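Phosphoribosylaminoimidazole-succinocarboxamide synthase (Saccharomyces cerevisiae, PDB 1OBG) catalyses the ATP-dependent joining of CAIR and aspartate to give SAICAR, a step of de novo purine biosynthesis. Local coordinates at residues Thr5-Ile10 with Asp21-Asp26; Asp36-Tyr41 with Tyr257-Leu262; Asn73-Ile78 with Leu106-His111; Pro115-Val120 with Asp214-Phe219. All coordinates share one frame; numbering follows the deposited sequence. Where two conformers were deposited one is given.

In the fold
Contact 1 closes first: Thr-5-Ile-10, just after the N terminus, folds back on strand 20-24 of a four-stranded antiparallel sheet. Contact 2 then opens at Asp-36-Tyr-41 and ends only at Tyr-257-Leu-262, joining strand 39-40 to helix 260-268 beside magnesium; its long loop encloses contacts 3 and 4, which follow one another in series. Contact 3 lays residues 73-78 on edge strand 105-109 of the first sheet, and contact 4 pairs the next strand, 112-121, with 210-221 in the mixed sheet. Salt bridges run from Asp-21 of contact 1 to Arg-37 of contact 2 and from Glu-24 to Lys-110 of contact 3. Contacts 1, 3 and 4 all touch one AMP.

Contact 1 of 4, residues Thr5-Ile10 with Asp21-Asp26; sequences TELDGI and DIYEVD. With AMP (adenosine monophosphate), chain B.
Asp-21 OD1 accepts from two donors of Thr-5, its N and its OG1. Thr-5 N gives a nearly straight bond to Asp-21 OD1 (2.8 Å, 166°) close to the line of its C-O bond, while Thr-5 OG1 donates to the same OD1 at 2.5 Å through the lone pair turned away from OD2. Arg-16 also pairs with OD1 and Arg-37 with OD2, so this buried carboxylate is set among positive charges that would tend to keep it ionised. Ile-22 points the other way on the strand, and its CD1 lies beside C5' of the AMP. Residues 21-24 belong to strand 20-24, second in the four-stranded antiparallel sheet, so one face here looks toward the nucleotide and the other is covered by the N-terminal arm. On that covered face comes Tyr-23, whose OH donates to Thr-5 OG1 at 2.7 Å, the threonine oxygen lying in the plane of the ring at its edge. Thr-5 OG1 sits between its own N and carbonyl carbon (chi1 56°), from where it reaches both Asp-21 and Tyr-23. Leu-7 CD1 stands over the centre of the Tyr-23 ring, 3.7 Å from the centroid, in a CH-pi contact. A phenylalanine in place of Tyr-23 would probably keep the leucine contact but leave Thr-5 OG1 without its donor. From Leu-7 to Ile-10 the arm makes a type I' turn, Ile-10 N bonding to Leu-7 O at 2.9 Å.

Contact 2 of 4, residues Asp36-Tyr41 with Tyr257-Leu262; sequences DRISAY and YDKQFL. With MG (magnesium ion), chain E.
The carbonyl oxygen of Ser-39 takes a hydrogen bond from Lys-259 NZ at 2.6 Å, the ammonium approaching at 142° to the C=O and 33° out of the carbonyl plane. The same NZ donates to a water (3.2 Å), which also accepts from Ser-39 N, so the lysine meets the serine backbone both directly and through solvent. Lys-259 reaches across because its chain is extended from CG to NZ. On the way its CE passes Ile-38 CG1 at 4.0 Å, the two side chains running past each other in opposite directions. With CG1 anti to the backbone N (chi1 -176°), the long branch of Ile-38 is carried toward Leu-262, and its CD1 meets Leu-262 CD2 tip to tip at 4.2 Å. That same CD2 rests on Ala-40 CB at 4.0 Å, making a small apolar patch beside the lysine's bond to Ser-39. Next to the lysine, Asp-258 OD1 binds magnesium at 2.6 Å, long for this metal; Asp-238 and Tyr-291 complete the protein ligands. Lys-259 is the N-cap residue of helix 260-268, so the contact fastens the start of that helix to strand 39-40, the partner of strand 43-44. Ala-40 also leans on Leu-266 further along the helix, while Ile-38 touches Tyr-291 of helix 281-299.

Contact 3 of 4, residues Asn73-Ile78 with Leu106-His111; sequences NHLVDI and LLVHKH. With AMP (adenosine monophosphate), chain D; AMP (adenosine monophosphate), chain B.
His-74 lies side by side with Val-108, its CB 4.1 Å from CD2 at the edge of the His-111 ring. Next along, His-74 CG lies 3.7 Å from Val-108 CB. At the tip, CE1 and NE2 are each 3.6 Å from Val-108 CG1, because the methyl sits over the centre of the imidazole, 9° off its normal, in a CH-pi contact. The position of CG between backbone N and carbonyl carbon (chi1 67°) folds the ring toward the strand. With an alanine in place of His-74, Val-108 CG1 would probably lose the ring it lies against. Residues 73-78 bridge edge strand 105-109 once, at Leu-75 and Val-108: His-109 N bonds to His-74 O at 2.7 Å and Val-76 N to Leu-107 O at 2.9 Å. Backbone groups of both segments also bind the adenines of two AMP molecules. Leu-107 N meets N1 of the chain D AMP at 3.0 Å, and the N6 of that AMP is shared between Leu-107 O and Val-76 O; His-111 N meets N1 of the chain B AMP. Val-76 CG2 covers a face of the His-109 ring, and Val-76 CB packs on Leu-107 CD2.

Contact 4 of 4, residues Pro115-Val120 with Asp214-Phe219; sequences PLEVIV and DTKFEF. With AMP (adenosine monophosphate), chain B.
Phe-217 N donates to Val-118 O at 2.7 Å and Val-118 N returns a bond to Phe-217 O, making one hydrogen-bonded pair of two antiparallel strands; Val-120 and Thr-215 form another. Next in strength is a network of Glu-117, Lys-216 and Glu-218. The two carboxylates lie side by side, pointing the same way, their planes 26° apart and Glu-117 OE1 only 2.6 Å from Glu-218 OE1. So close an approach is consistent with a proton shared by the pair. Beside it, Lys-216 NZ forms a weak hydrogen bond within a salt bridge to Glu-218 OE1 at 3.2 Å and a long salt bridge, 3.6 Å, to Glu-117 OE1. Glu-117 comes this near because its chain bends at chi2 (-65°), whereas Glu-218 runs out extended to the nucleotide, where its OE2 accepts from O2' of the AMP at 2.7 Å. The network thus backs a residue that holds the ribose. Ile-119 and Lys-216 make the non-hydrogen-bonded pair, Ile-119 CG1 lying against Lys-216 CG at 4.1 Å. On the other face Val-118 CG1 reaches Phe-219 CE2 at 3.7 Å, the side chains crossing at about a right angle, and Val-120 CG2 touches Phe-217 CD2 at 4.2 Å. The face carrying Val-118, Val-120 and Phe-217 is covered by helix 184-208, where Ala-194 meets both valines and Leu-197 the Phe-217 side chain. Strand 112-121 is flanked by 152-162 and 210-221, and the latter continues the mixed sheet to 228-230 and 240-244.

Contact 1 of 4, residues Thr5-Ile10 with Asp21-Asp26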
# COMPACT_ATOMS: atom_id res chain seq x y z
N THR A 5 -14.95 11.99 -1.69
CA THR A 5 -16.24 11.67 -1.15
C THR A 5 -16.83 12.85 -0.41
O THR A 5 -16.12 13.62 0.22
CB THR A 5 -16.18 10.45 -0.22
OG1 THR A 5 -15.21 10.70 0.81
CG2 THR A 5 -15.65 9.21 -1.00
N GLU A 6 -18.15 12.97 -0.47
CA GLU A 6 -18.86 14.02 0.20
C GLU A 6 -20.03 13.37 0.90
O GLU A 6 -21.00 13.01 0.25
CB GLU A 6 -19.34 15.05 -0.83
CG GLU A 6 -18.18 15.70 -1.57
CD GLU A 6 -17.47 16.75 -0.72
OE1 GLU A 6 -16.38 17.22 -1.11
OE2 GLU A 6 -18.01 17.12 0.36
N LEU A 7 -19.93 13.20 2.22
CA LEU A 7 -20.96 12.50 2.97
C LEU A 7 -21.78 13.45 3.84
O LEU A 7 -22.61 13.01 4.65
CB LEU A 7 -20.36 11.38 3.82
CG LEU A 7 -19.62 10.25 3.09
CD1 LEU A 7 -19.36 9.13 4.07
CD2 LEU A 7 -20.37 9.70 1.89
N ASP A 8 -21.54 14.75 3.67
CA ASP A 8 -22.45 15.79 4.16
C ASP A 8 -22.64 15.76 5.66
O ASP A 8 -23.72 16.10 6.15
CB ASP A 8 -23.83 15.66 3.48
CG ASP A 8 -23.77 15.91 1.99
OD1 ASP A 8 -22.81 16.57 1.53
OD2 ASP A 8 -24.65 15.49 1.20
N GLY A 9 -21.62 15.36 6.40
CA GLY A 9 -21.74 15.32 7.85
C GLY A 9 -22.43 14.08 8.39
O GLY A 9 -22.56 13.94 9.62
N ILE A 10 -22.86 13.17 7.50
CA ILE A 10 -23.57 11.98 7.96
C ILE A 10 -22.64 11.07 8.76
O ILE A 10 -23.05 10.35 9.69
CB ILE A 10 -24.22 11.23 6.77
CG1 ILE A 10 -25.41 12.03 6.24
CG2 ILE A 10 -24.66 9.81 7.19
CD1 ILE A 10 -25.80 11.72 4.79
N ASP A 21 -10.09 8.57 1.72
CA ASP A 21 -10.88 9.44 2.59
C ASP A 21 -11.22 8.58 3.80
O ASP A 21 -11.67 7.45 3.66
CB ASP A 21 -12.16 9.91 1.89
CG ASP A 21 -11.90 10.87 0.75
OD1 ASP A 21 -12.87 11.23 0.05
OD2 ASP A 21 -10.78 11.31 0.45
N ILE A 22 -11.01 9.12 5.00
CA ILE A 22 -11.17 8.33 6.21
C ILE A 22 -12.29 8.95 7.02
O ILE A 22 -12.27 10.15 7.26
CB ILE A 22 -9.85 8.32 7.02
CG1 ILE A 22 -8.70 7.67 6.19
CG2 ILE A 22 -10.03 7.52 8.31
CD1 ILE A 22 -7.32 7.85 6.84
N TYR A 23 -13.26 8.13 7.44
CA TYR A 23 -14.38 8.59 8.25
C TYR A 23 -14.38 7.87 9.57
O TYR A 23 -13.94 6.73 9.64
CB TYR A 23 -15.71 8.31 7.53
CG TYR A 23 -15.85 9.21 6.32
CD1 TYR A 23 -16.44 10.47 6.44
CD2 TYR A 23 -15.37 8.80 5.06
CE1 TYR A 23 -16.56 11.30 5.37
CE2 TYR A 23 -15.48 9.63 3.97
CZ TYR A 23 -16.07 10.88 4.13
OH TYR A 23 -16.20 11.72 3.06
N GLU A 24 -14.88 8.50 10.62
CA GLU A 24 -15.01 7.81 11.89
C GLU A 24 -16.45 7.30 12.04
O GLU A 24 -17.39 8.05 11.82
CB GLU A 24 -14.62 8.77 13.03
CG GLU A 24 -14.98 8.27 14.41
CD GLU A 24 -14.27 9.05 15.50
OE1 GLU A 24 -13.02 8.97 15.60
OE2 GLU A 24 -14.95 9.73 16.25
N VAL A 25 -16.62 6.04 12.38
CA VAL A 25 -17.96 5.47 12.49
C VAL A 25 -18.35 5.49 13.98
O VAL A 25 -19.44 5.89 14.32
CB VAL A 25 -18.04 4.04 11.89
CG1 VAL A 25 -19.40 3.40 12.16
CG2 VAL A 25 -17.73 4.08 10.38
N ASP A 26 -17.44 5.07 14.84
CA ASP A 26 -17.55 5.32 16.27
C ASP A 26 -16.15 5.44 16.83
O ASP A 26 -15.15 5.47 16.07
CB ASP A 26 -18.40 4.26 17.00
CG ASP A 26 -17.87 2.85 16.81
OD1 ASP A 26 -18.69 1.97 16.51
OD2 ASP A 26 -16.67 2.51 16.96
P AMP B . -3.37 7.11 5.01
O1P AMP B . -2.85 6.02 4.06
O2P AMP B . -4.67 7.69 4.57
O3P AMP B . -2.26 8.28 5.16
O5' AMP B . -3.63 6.46 6.46
C5' AMP B . -4.25 7.26 7.43
C4' AMP B . -3.67 6.90 8.78
O4' AMP B . -4.43 5.84 9.33
C3' AMP B . -2.22 6.42 8.66
O3' AMP B . -1.44 7.16 9.56
C2' AMP B . -2.28 4.97 9.09
O2' AMP B . -1.14 4.65 9.84
C1' AMP B . -3.54 4.95 9.95
N9 AMP B . -4.18 3.63 10.10
C8 AMP B . -4.27 2.59 9.21
N7 AMP B . -4.96 1.58 9.81
C5 AMP B . -5.32 1.97 11.06
C6 AMP B . -6.02 1.36 12.10
N6 AMP B . -6.68 0.21 11.92
N1 AMP B . -6.20 2.06 13.28
C2 AMP B . -5.72 3.34 13.44
N3 AMP B . -5.02 3.94 12.40
C4 AMP B . -4.83 3.26 11.24

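Contact 2 of 4, residues Asp36-Tyr41 with Tyr257-Leu262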
# COMPACT_ATOMS: atom_id res chain seq x y z
N ASP A 36 -10.34 7.36 -6.49
CA ASP A 36 -9.69 7.09 -7.76
C ASP A 36 -8.57 8.09 -8.04
O ASP A 36 -8.12 8.20 -9.20
CB ASP A 36 -10.73 7.14 -8.86
CG ASP A 36 -11.69 6.02 -8.76
OD1 ASP A 36 -12.80 6.15 -9.32
OD2 ASP A 36 -11.41 4.96 -8.13
N ARG A 37 -8.13 8.82 -7.00
CA ARG A 37 -7.01 9.76 -7.14
C ARG A 37 -5.72 9.00 -7.32
O ARG A 37 -5.57 7.85 -6.86
CB ARG A 37 -6.85 10.67 -5.92
CG ARG A 37 -8.08 11.54 -5.62
CD ARG A 37 -7.89 12.54 -4.51
NE ARG A 37 -7.55 11.95 -3.21
CZ ARG A 37 -8.41 11.74 -2.20
NH1 ARG A 37 -7.96 11.22 -1.05
NH2 ARG A 37 -9.71 12.06 -2.31
N ILE A 38 -4.76 9.66 -7.98
CA ILE A 38 -3.46 9.06 -8.22
C ILE A 38 -2.40 10.11 -8.00
O ILE A 38 -2.62 11.26 -8.34
CB ILE A 38 -3.37 8.42 -9.64
CG1 ILE A 38 -2.02 7.70 -9.84
CG2 ILE A 38 -3.70 9.43 -10.76
CD1 ILE A 38 -2.05 6.66 -10.95
N SER A 39 -1.27 9.70 -7.45
CA SER A 39 -0.17 10.62 -7.23
C SER A 39 1.07 10.23 -8.03
O SER A 39 1.24 9.07 -8.42
CB SER A 39 0.12 10.73 -5.73
OG SER A 39 0.62 9.50 -5.22
N ALA A 40 1.93 11.21 -8.30
CA ALA A 40 3.25 10.94 -8.89
C ALA A 40 4.14 12.06 -8.43
O ALA A 40 3.71 13.22 -8.47
CB ALA A 40 3.18 10.89 -10.42
N TYR A 41 5.36 11.73 -8.00
CA TYR A 41 6.34 12.75 -7.59
C TYR A 41 5.72 13.61 -6.52
O TYR A 41 5.78 14.84 -6.56
CB TYR A 41 6.80 13.59 -8.80
CG TYR A 41 7.38 12.75 -9.91
CD1 TYR A 41 8.66 12.20 -9.80
CD2 TYR A 41 6.65 12.50 -11.06
CE1 TYR A 41 9.19 11.41 -10.83
CE2 TYR A 41 7.17 11.73 -12.08
CZ TYR A 41 8.44 11.19 -11.97
OH TYR A 41 8.94 10.41 -13.00
N TYR A 257 5.20 -0.84 -12.70
CA TYR A 257 4.12 -1.63 -13.26
C TYR A 257 2.92 -0.75 -13.61
O TYR A 257 2.37 -0.84 -14.70
CB TYR A 257 3.66 -2.68 -12.24
CG TYR A 257 2.73 -3.69 -12.80
CD1 TYR A 257 1.35 -3.48 -12.80
CD2 TYR A 257 3.21 -4.88 -13.35
CE1 TYR A 257 0.48 -4.42 -13.32
CE2 TYR A 257 2.35 -5.82 -13.88
CZ TYR A 257 0.99 -5.58 -13.86
OH TYR A 257 0.13 -6.51 -14.36
N ASP A 258 2.53 0.08 -12.66
CA ASP A 258 1.33 0.88 -12.81
C ASP A 258 1.55 2.29 -13.34
O ASP A 258 0.72 2.80 -14.08
CB ASP A 258 0.52 0.92 -11.50
CG ASP A 258 1.36 1.30 -10.30
OD1 ASP A 258 0.79 2.00 -9.45
OD2 ASP A 258 2.56 0.94 -10.10
N LYS A 259 2.65 2.91 -12.97
CA LYS A 259 2.81 4.35 -13.18
C LYS A 259 3.82 4.75 -14.25
O LYS A 259 4.12 5.93 -14.39
CB LYS A 259 3.15 5.05 -11.86
CG LYS A 259 1.98 5.05 -10.89
CD LYS A 259 2.25 5.94 -9.72
CE LYS A 259 1.21 5.74 -8.67
NZ LYS A 259 1.53 6.62 -7.53
N GLN A 260 4.35 3.79 -15.01
CA GLN A 260 5.37 4.14 -15.98
C GLN A 260 4.88 5.09 -17.07
O GLN A 260 5.62 5.99 -17.48
CB GLN A 260 6.00 2.91 -16.63
CG GLN A 260 7.42 3.17 -17.14
CD GLN A 260 8.35 3.86 -16.15
OE1 GLN A 260 8.96 4.88 -16.49
NE2 GLN A 260 8.47 3.35 -14.93
N PHE A 261 3.66 4.90 -17.57
CA PHE A 261 3.17 5.74 -18.65
C PHE A 261 3.02 7.16 -18.17
O PHE A 261 3.38 8.12 -18.87
CB PHE A 261 1.85 5.22 -19.19
CG PHE A 261 1.91 3.79 -19.61
CD1 PHE A 261 2.65 3.41 -20.72
CD2 PHE A 261 1.24 2.81 -18.88
CE1 PHE A 261 2.71 2.06 -21.11
CE2 PHE A 261 1.28 1.47 -19.26
CZ PHE A 261 2.02 1.10 -20.38
N LEU A 262 2.50 7.28 -16.95
CA LEU A 262 2.29 8.57 -16.35
C LEU A 262 3.62 9.27 -16.06
O LEU A 262 3.80 10.46 -16.38
CB LEU A 262 1.47 8.43 -15.07
CG LEU A 262 1.28 9.67 -14.20
CD1 LEU A 262 0.56 10.79 -14.94
CD2 LEU A 262 0.52 9.29 -12.93
MG MG E . -0.67 2.94 -7.55
O HOH W 1 -1.32 6.74 -6.14

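Contact 3 of 4, residues Asn73-Ile78 with Leu106-His111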
# COMPACT_ATOMS: atom_id res chain seq x y z
N ASN A 73 -6.06 -9.10 11.25
CA ASN A 73 -6.09 -7.81 10.57
C ASN A 73 -7.16 -6.90 11.18
O ASN A 73 -7.95 -7.35 12.04
CB ASN A 73 -6.29 -7.97 9.07
CG ASN A 73 -7.57 -8.69 8.71
OD1 ASN A 73 -7.56 -9.78 8.11
ND2 ASN A 73 -8.69 -8.09 9.08
N HIS A 74 -7.19 -5.65 10.74
CA HIS A 74 -8.11 -4.68 11.34
C HIS A 74 -9.54 -4.66 10.79
O HIS A 74 -10.35 -3.85 11.24
CB HIS A 74 -7.49 -3.26 11.34
CG HIS A 74 -7.30 -2.63 9.99
ND1 HIS A 74 -7.38 -3.32 8.79
CD2 HIS A 74 -6.99 -1.36 9.65
CE1 HIS A 74 -7.15 -2.49 7.78
NE2 HIS A 74 -6.91 -1.30 8.28
N LEU A 75 -9.87 -5.52 9.83
CA LEU A 75 -11.22 -5.49 9.27
C LEU A 75 -12.25 -5.84 10.33
O LEU A 75 -12.04 -6.76 11.14
CB LEU A 75 -11.37 -6.48 8.10
CG LEU A 75 -10.48 -6.22 6.87
CD1 LEU A 75 -10.71 -7.31 5.83
CD2 LEU A 75 -10.71 -4.82 6.29
N VAL A 76 -13.36 -5.11 10.33
CA VAL A 76 -14.52 -5.53 11.10
C VAL A 76 -15.08 -6.83 10.48
O VAL A 76 -15.22 -6.94 9.25
CB VAL A 76 -15.61 -4.41 11.17
CG1 VAL A 76 -16.92 -4.94 11.80
CG2 VAL A 76 -15.09 -3.20 11.96
N ASP A 77 -15.40 -7.79 11.33
CA ASP A 77 -16.04 -9.03 10.92
C ASP A 77 -17.52 -8.78 10.61
O ASP A 77 -18.34 -8.65 11.51
CB ASP A 77 -15.87 -10.06 12.05
CG ASP A 77 -16.00 -11.50 11.58
OD1 ASP A 77 -15.63 -12.42 12.36
OD2 ASP A 77 -16.44 -11.82 10.46
N ILE A 78 -17.85 -8.68 9.33
CA ILE A 78 -19.22 -8.38 8.92
C ILE A 78 -20.03 -9.68 9.00
O ILE A 78 -19.58 -10.71 8.49
CB ILE A 78 -19.23 -7.81 7.47
CG1 ILE A 78 -18.34 -6.54 7.38
CG2 ILE A 78 -20.66 -7.59 6.94
CD1 ILE A 78 -19.02 -5.23 7.70
N LEU A 106 -13.59 0.16 3.29
CA LEU A 106 -13.30 -0.85 4.32
C LEU A 106 -13.65 -0.34 5.69
O LEU A 106 -13.23 0.76 6.08
CB LEU A 106 -11.83 -1.27 4.32
CG LEU A 106 -11.33 -1.88 2.99
CD1 LEU A 106 -9.82 -2.02 3.05
CD2 LEU A 106 -11.98 -3.21 2.77
N LEU A 107 -14.40 -1.16 6.41
CA LEU A 107 -14.79 -0.90 7.79
C LEU A 107 -13.77 -1.56 8.70
O LEU A 107 -13.56 -2.78 8.65
CB LEU A 107 -16.21 -1.45 8.04
CG LEU A 107 -16.84 -0.99 9.35
CD1 LEU A 107 -17.18 0.51 9.32
CD2 LEU A 107 -18.07 -1.84 9.71
N VAL A 108 -13.10 -0.76 9.53
CA VAL A 108 -11.98 -1.32 10.27
C VAL A 108 -11.98 -0.92 11.73
O VAL A 108 -12.52 0.13 12.06
CB VAL A 108 -10.61 -0.92 9.65
CG1 VAL A 108 -10.55 -1.35 8.16
CG2 VAL A 108 -10.35 0.58 9.81
N HIS A 109 -11.37 -1.75 12.57
CA HIS A 109 -11.17 -1.43 13.97
C HIS A 109 -9.97 -0.53 14.10
O HIS A 109 -8.90 -0.83 13.54
CB HIS A 109 -10.89 -2.68 14.79
CG HIS A 109 -12.08 -3.58 14.95
ND1 HIS A 109 -12.13 -4.85 14.42
CD2 HIS A 109 -13.26 -3.39 15.59
CE1 HIS A 109 -13.29 -5.41 14.72
NE2 HIS A 109 -14.00 -4.54 15.43
N LYS A 110 -10.14 0.56 14.85
CA LYS A 110 -9.06 1.47 15.20
C LYS A 110 -8.14 0.76 16.19
O LYS A 110 -8.62 0.14 17.14
CB LYS A 110 -9.65 2.73 15.85
CG LYS A 110 -8.88 4.01 15.58
CD LYS A 110 -9.52 5.21 16.29
CE LYS A 110 -10.98 5.39 15.83
NZ LYS A 110 -11.60 6.74 16.12
N HIS A 111 -6.83 0.83 15.96
CA HIS A 111 -5.86 0.24 16.89
C HIS A 111 -4.72 1.17 17.18
O HIS A 111 -4.40 2.06 16.39
CB HIS A 111 -5.25 -1.05 16.31
CG HIS A 111 -6.19 -2.20 16.38
ND1 HIS A 111 -6.56 -2.78 17.57
CD2 HIS A 111 -6.84 -2.88 15.41
CE1 HIS A 111 -7.40 -3.77 17.34
NE2 HIS A 111 -7.58 -3.85 16.03
P AMP D . -16.70 -12.43 3.76
O1P AMP D . -15.18 -12.38 4.05
O2P AMP D . -17.47 -11.82 4.87
O3P AMP D . -17.17 -13.95 3.47
O5' AMP D . -17.08 -11.66 2.40
C5' AMP D . -18.21 -10.82 2.30
C4' AMP D . -17.87 -9.58 1.47
O4' AMP D . -17.81 -8.45 2.33
C3' AMP D . -16.52 -9.71 0.76
O3' AMP D . -16.53 -9.07 -0.50
C2' AMP D . -15.60 -8.98 1.72
O2' AMP D . -14.42 -8.51 1.09
C1' AMP D . -16.51 -7.89 2.29
N9 AMP D . -16.06 -7.47 3.64
C8 AMP D . -15.79 -8.26 4.73
N7 AMP D . -15.41 -7.48 5.77
C5 AMP D . -15.43 -6.19 5.35
C6 AMP D . -15.14 -5.00 5.99
N6 AMP D . -14.62 -5.02 7.22
N1 AMP D . -15.27 -3.82 5.29
C2 AMP D . -15.67 -3.82 3.97
N3 AMP D . -15.97 -5.00 3.33
C4 AMP D . -15.84 -6.17 4.01
P AMP B . -3.37 7.11 5.01
O1P AMP B . -2.85 6.02 4.06
O2P AMP B . -4.67 7.69 4.57
O3P AMP B . -2.26 8.28 5.16
O5' AMP B . -3.63 6.46 6.46
C5' AMP B . -4.25 7.26 7.43
C4' AMP B . -3.67 6.90 8.78
O4' AMP B . -4.43 5.84 9.33
C3' AMP B . -2.22 6.42 8.66
O3' AMP B . -1.44 7.16 9.56
C2' AMP B . -2.28 4.97 9.09
O2' AMP B . -1.14 4.65 9.84
C1' AMP B . -3.54 4.95 9.95
N9 AMP B . -4.18 3.63 10.10
C8 AMP B . -4.27 2.59 9.21
N7 AMP B . -4.96 1.58 9.81
C5 AMP B . -5.32 1.97 11.06
C6 AMP B . -6.02 1.36 12.10
N6 AMP B . -6.68 0.21 11.92
N1 AMP B . -6.20 2.06 13.28
C2 AMP B . -5.72 3.34 13.44
N3 AMP B . -5.02 3.94 12.40
C4 AMP B . -4.83 3.26 11.24
O HOH W 2 -9.24 -5.92 14.88

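Contact 4 of 4, residues Pro115-Val120 with Asp214-Phe219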
# COMPACT_ATOMS: atom_id res chain seq x y z
N PRO A 115 4.88 2.43 16.10
CA PRO A 115 5.37 3.64 15.42
C PRO A 115 6.60 3.40 14.51
O PRO A 115 7.66 4.00 14.74
CB PRO A 115 5.68 4.59 16.60
CG PRO A 115 6.14 3.67 17.69
CD PRO A 115 5.27 2.40 17.54
N LEU A 116 6.45 2.54 13.51
CA LEU A 116 7.49 2.22 12.52
C LEU A 116 6.80 2.06 11.19
O LEU A 116 5.64 1.63 11.16
CB LEU A 116 8.13 0.87 12.85
CG LEU A 116 9.00 0.67 14.09
CD1 LEU A 116 9.41 -0.80 14.21
CD2 LEU A 116 10.22 1.59 14.02
N GLU A 117 7.48 2.41 10.10
CA GLU A 117 7.05 1.96 8.80
C GLU A 117 7.84 0.66 8.61
O GLU A 117 9.07 0.65 8.60
CB GLU A 117 7.37 2.95 7.67
CG GLU A 117 6.69 4.33 7.77
CD GLU A 117 5.17 4.30 7.66
OE1 GLU A 117 4.54 3.23 7.68
OE2 GLU A 117 4.58 5.40 7.56
N VAL A 118 7.11 -0.43 8.50
CA VAL A 118 7.74 -1.74 8.46
C VAL A 118 7.95 -2.10 6.99
O VAL A 118 7.09 -2.69 6.33
CB VAL A 118 6.88 -2.75 9.18
CG1 VAL A 118 7.59 -4.15 9.18
CG2 VAL A 118 6.69 -2.29 10.61
N ILE A 119 9.11 -1.70 6.48
CA ILE A 119 9.38 -1.92 5.07
C ILE A 119 10.23 -3.16 4.98
O ILE A 119 11.20 -3.31 5.72
CB ILE A 119 10.11 -0.73 4.45
CG1 ILE A 119 9.13 0.46 4.39
CG2 ILE A 119 10.62 -1.11 3.04
CD1 ILE A 119 9.81 1.85 4.53
N VAL A 120 9.85 -4.05 4.08
CA VAL A 120 10.63 -5.24 3.81
C VAL A 120 11.00 -5.22 2.34
O VAL A 120 10.15 -4.91 1.49
CB VAL A 120 9.78 -6.52 4.09
CG1 VAL A 120 10.63 -7.80 3.88
CG2 VAL A 120 9.18 -6.46 5.49
N ASP A 214 9.43 -4.74 -2.97
CA ASP A 214 9.43 -4.36 -1.57
C ASP A 214 8.01 -3.93 -1.20
O ASP A 214 7.15 -3.74 -2.06
CB ASP A 214 10.42 -3.21 -1.30
CG ASP A 214 10.20 -2.04 -2.23
OD1 ASP A 214 11.12 -1.70 -3.02
OD2 ASP A 214 9.14 -1.39 -2.25
N THR A 215 7.76 -3.77 0.07
CA THR A 215 6.43 -3.38 0.48
C THR A 215 6.52 -2.70 1.84
O THR A 215 7.46 -2.93 2.58
CB THR A 215 5.48 -4.62 0.51
OG1 THR A 215 4.12 -4.15 0.52
CG2 THR A 215 5.63 -5.42 1.80
N LYS A 216 5.53 -1.87 2.14
CA LYS A 216 5.47 -1.17 3.40
C LYS A 216 4.29 -1.76 4.20
O LYS A 216 3.15 -1.70 3.77
CB LYS A 216 5.28 0.33 3.11
CG LYS A 216 5.15 1.23 4.35
CD LYS A 216 5.03 2.70 3.96
CE LYS A 216 3.57 3.17 3.91
NZ LYS A 216 2.64 2.33 4.74
N PHE A 217 4.56 -2.35 5.36
CA PHE A 217 3.47 -2.80 6.21
C PHE A 217 3.30 -1.78 7.33
O PHE A 217 4.25 -1.08 7.71
CB PHE A 217 3.79 -4.15 6.89
CG PHE A 217 3.81 -5.35 5.95
CD1 PHE A 217 2.69 -5.71 5.17
CD2 PHE A 217 4.96 -6.13 5.85
CE1 PHE A 217 2.74 -6.85 4.32
CE2 PHE A 217 5.01 -7.25 5.01
CZ PHE A 217 3.92 -7.61 4.25
N GLU A 218 2.09 -1.71 7.88
CA GLU A 218 1.93 -1.06 9.16
C GLU A 218 1.22 -2.01 10.10
O GLU A 218 0.33 -2.72 9.69
CB GLU A 218 1.15 0.24 8.98
CG GLU A 218 2.04 1.30 8.36
CD GLU A 218 1.34 2.63 8.17
OE1 GLU A 218 2.00 3.55 7.65
OE2 GLU A 218 0.14 2.74 8.52
N PHE A 219 1.66 -2.00 11.36
CA PHE A 219 1.17 -2.90 12.37
C PHE A 219 0.62 -2.12 13.54
O PHE A 219 1.17 -1.09 13.96
CB PHE A 219 2.27 -3.82 12.88
CG PHE A 219 2.79 -4.81 11.86
CD1 PHE A 219 1.93 -5.63 11.14
CD2 PHE A 219 4.14 -4.93 11.63
CE1 PHE A 219 2.43 -6.55 10.19
CE2 PHE A 219 4.63 -5.86 10.68
CZ PHE A 219 3.76 -6.65 9.97
P AMP B . -3.37 7.11 5.01
O1P AMP B . -2.85 6.02 4.06
O2P AMP B . -4.67 7.69 4.57
O3P AMP B . -2.26 8.28 5.16
O5' AMP B . -3.63 6.46 6.46
C5' AMP B . -4.25 7.26 7.43
C4' AMP B . -3.67 6.90 8.78
O4' AMP B . -4.43 5.84 9.33
C3' AMP B . -2.22 6.42 8.66
O3' AMP B . -1.44 7.16 9.56
C2' AMP B . -2.28 4.97 9.09
O2' AMP B . -1.14 4.65 9.84
C1' AMP B . -3.54 4.95 9.95
N9 AMP B . -4.18 3.63 10.10
C8 AMP B . -4.27 2.59 9.21
N7 AMP B . -4.96 1.58 9.81
C5 AMP B . -5.32 1.97 11.06
C6 AMP B . -6.02 1.36 12.10
N6 AMP B . -6.68 0.21 11.92
N1 AMP B . -6.20 2.06 13.28
C2 AMP B . -5.72 3.34 13.44
N3 AMP B . -5.02 3.94 12.40
C4 AMP B . -4.83 3.26 11.24
O HOH W 3 3.65 -0.10 12.16